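Local structure of sulfotransferase (Mycobacterium tuberculosis, 2ZQ5) at residues A89-I94 with Y246-V251. The protein is a sulfotransferase that probably transfers a sulfuryl group from the donor PAPS to an acceptor substrate. Residues are numbered along the deposited sequence; the frame is centred on the assembly and turned at random.
Sequences AIKRPI and YPDALV
D248, third residue of the type I turn Y246–A249, reaches over to the backbone of 89-94. Its CG sits in the crowded position between N and carbonyl carbon (chi1 60°), which brings OD2 to 2.9 Å from R92 N; the N-H points almost straight at the oxygen (164°) but meets it from above the carboxylate plane. Two waters tie the same carboxylate to I90 O, one donating to OD1 and the other to OD2. The side chain of R92, itself in a left-handed backbone conformation, crosses D248 obliquely, the charged groups not in contact. It bends at chi3 (77°); L250 CD1 lies over one guanidinium face, offset toward its rim, and CD2 comes within 3.6 Å of NH2. NH2 is bonded to F335 O, while a water links NE to D248 O. The two segments run into adjacent parallel strands, 94-97 and 250-255, of this P-loop-related sulfotransferase fold, I94 bridging to L250. L250 N donates to P93 O at 2.9 Å, nearly along the C=O axis, and I94 CG1 packs 4.1 Å from L250 CD1 on the sheet face that carries both side chains. P93 CG meets the Y246 ring obliquely, 3.9 Å from CD1. I90 lies alongside Y246, both side chains pointing the same way, CG2 near CE1; the tyrosine OH is hydrogen-bonded to H212.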
loop_
_atom_site.group_PDB
_atom_site.type_symbol
_atom_site.label_atom_id
_atom_site.label_comp_id
_atom_site.label_asym_id
_atom_site.label_seq_id
_atom_site.Cartn_x
_atom_site.Cartn_y
_atom_site.Cartn_z
ATOM N N ALA A 89 5.770 -18.541 11.535
ATOM C CA ALA A 89 5.272 -19.063 10.276
ATOM C C ALA A 89 4.029 -18.276 9.876
ATOM O O ALA A 89 3.177 -17.979 10.711
ATOM C CB ALA A 89 4.936 -20.543 10.420
ATOM N N ILE A 90 3.944 -17.924 8.599
ATOM C CA ILE A 90 2.798 -17.190 8.075
ATOM C C ILE A 90 2.009 -18.205 7.253
ATOM O O ILE A 90 2.417 -18.565 6.149
ATOM C CB ILE A 90 3.241 -16.029 7.156
ATOM C CG1 ILE A 90 4.250 -15.133 7.882
ATOM C CG2 ILE A 90 2.027 -15.221 6.716
ATOM C CD1 ILE A 90 3.702 -14.439 9.115
ATOM N N LYS A 91 0.887 -18.674 7.792
ATOM C CA LYS A 91 0.082 -19.675 7.102
ATOM C C LYS A 91 -1.152 -19.147 6.388
ATOM O O LYS A 91 -1.989 -18.464 6.978
ATOM C CB LYS A 91 -0.338 -20.780 8.082
ATOM C CG LYS A 91 0.829 -21.564 8.668
ATOM C CD LYS A 91 1.643 -22.234 7.568
ATOM C CE LYS A 91 2.834 -22.993 8.134
ATOM N NZ LYS A 91 3.644 -23.629 7.055
ATOM N N ARG A 92 -1.249 -19.495 5.107
ATOM C CA ARG A 92 -2.364 -19.109 4.249
ATOM C C ARG A 92 -2.890 -17.693 4.480
ATOM O O ARG A 92 -4.057 -17.495 4.833
ATOM C CB ARG A 92 -3.506 -20.123 4.391
ATOM C CG ARG A 92 -3.101 -21.560 4.061
ATOM C CD ARG A 92 -4.308 -22.488 4.097
ATOM N NE ARG A 92 -5.144 -22.363 2.904
ATOM C CZ ARG A 92 -6.445 -22.632 2.875
ATOM N NH1 ARG A 92 -7.064 -23.032 3.976
ATOM N NH2 ARG A 92 -7.127 -22.511 1.745
ATOM N N PRO A 93 -2.025 -16.686 4.291
ATOM C CA PRO A 93 -2.430 -15.290 4.477
ATOM C C PRO A 93 -3.377 -14.872 3.359
ATOM O O PRO A 93 -3.338 -15.439 2.264
ATOM C CB PRO A 93 -1.102 -14.536 4.410
ATOM C CG PRO A 93 -0.295 -15.381 3.442
ATOM C CD PRO A 93 -0.595 -16.779 3.945
ATOM N N ILE A 94 -4.231 -13.894 3.640
ATOM C CA ILE A 94 -5.163 -13.382 2.643
ATOM C C ILE A 94 -4.654 -12.040 2.131
ATOM O O ILE A 94 -4.311 -11.152 2.918
ATOM C CB ILE A 94 -6.575 -13.177 3.229
ATOM C CG1 ILE A 94 -7.177 -14.528 3.619
ATOM C CG2 ILE A 94 -7.466 -12.467 2.212
ATOM C CD1 ILE A 94 -8.532 -14.427 4.290
ATOM N N TYR A 246 4.882 -16.229 -0.424
ATOM C CA TYR A 246 3.752 -16.820 0.289
ATOM C C TYR A 246 3.089 -17.819 -0.661
ATOM O O TYR A 246 2.026 -17.547 -1.220
ATOM C CB TYR A 246 2.748 -15.725 0.655
ATOM C CG TYR A 246 3.324 -14.553 1.423
ATOM C CD1 TYR A 246 3.526 -14.627 2.800
ATOM C CD2 TYR A 246 3.628 -13.353 0.777
ATOM C CE1 TYR A 246 4.006 -13.533 3.521
ATOM C CE2 TYR A 246 4.113 -12.252 1.490
ATOM C CZ TYR A 246 4.295 -12.347 2.861
ATOM O OH TYR A 246 4.741 -11.260 3.582
ATOM N N PRO A 247 3.705 -18.996 -0.849
ATOM C CA PRO A 247 3.183 -20.038 -1.742
ATOM C C PRO A 247 1.731 -20.461 -1.538
ATOM O O PRO A 247 1.053 -20.844 -2.496
ATOM C CB PRO A 247 4.154 -21.198 -1.519
ATOM C CG PRO A 247 5.434 -20.505 -1.160
ATOM C CD PRO A 247 4.963 -19.430 -0.216
ATOM N N ASP A 248 1.263 -20.391 -0.297
ATOM C CA ASP A 248 -0.100 -20.786 0.048
ATOM C C ASP A 248 -1.059 -19.606 0.204
ATOM O O ASP A 248 -2.115 -19.740 0.819
ATOM C CB ASP A 248 -0.078 -21.587 1.350
ATOM C CG ASP A 248 0.487 -20.786 2.516
ATOM O OD1 ASP A 248 0.970 -19.653 2.287
ATOM O OD2 ASP A 248 0.458 -21.291 3.660
ATOM N N ALA A 249 -0.700 -18.459 -0.361
ATOM C CA ALA A 249 -1.537 -17.269 -0.247
ATOM C C ALA A 249 -2.931 -17.408 -0.846
ATOM O O ALA A 249 -3.145 -18.144 -1.812
ATOM C CB ALA A 249 -0.832 -16.072 -0.881
ATOM N N LEU A 250 -3.876 -16.689 -0.246
ATOM C CA LEU A 250 -5.260 -16.655 -0.703
ATOM C C LEU A 250 -5.421 -15.227 -1.208
ATOM O O LEU A 250 -5.354 -14.273 -0.432
ATOM C CB LEU A 250 -6.210 -16.934 0.463
ATOM C CG LEU A 250 -5.939 -18.249 1.199
ATOM C CD1 LEU A 250 -6.900 -18.386 2.367
ATOM C CD2 LEU A 250 -6.089 -19.422 0.235
ATOM N N VAL A 251 -5.623 -15.081 -2.511
ATOM C CA VAL A 251 -5.724 -13.763 -3.124
ATOM C C VAL A 251 -7.132 -13.410 -3.585
ATOM O O VAL A 251 -7.768 -14.178 -4.306
ATOM C CB VAL A 251 -4.768 -13.676 -4.328
ATOM C CG1 VAL A 251 -4.763 -12.268 -4.892
ATOM C CG2 VAL A 251 -3.365 -14.089 -3.907
HETATM O O HOH W 1 2.748 -18.002 3.516
HETATM O O HOH W 2 2.857 -21.247 4.920
HETATM O O HOH W 3 -3.739 -22.029 0.321
#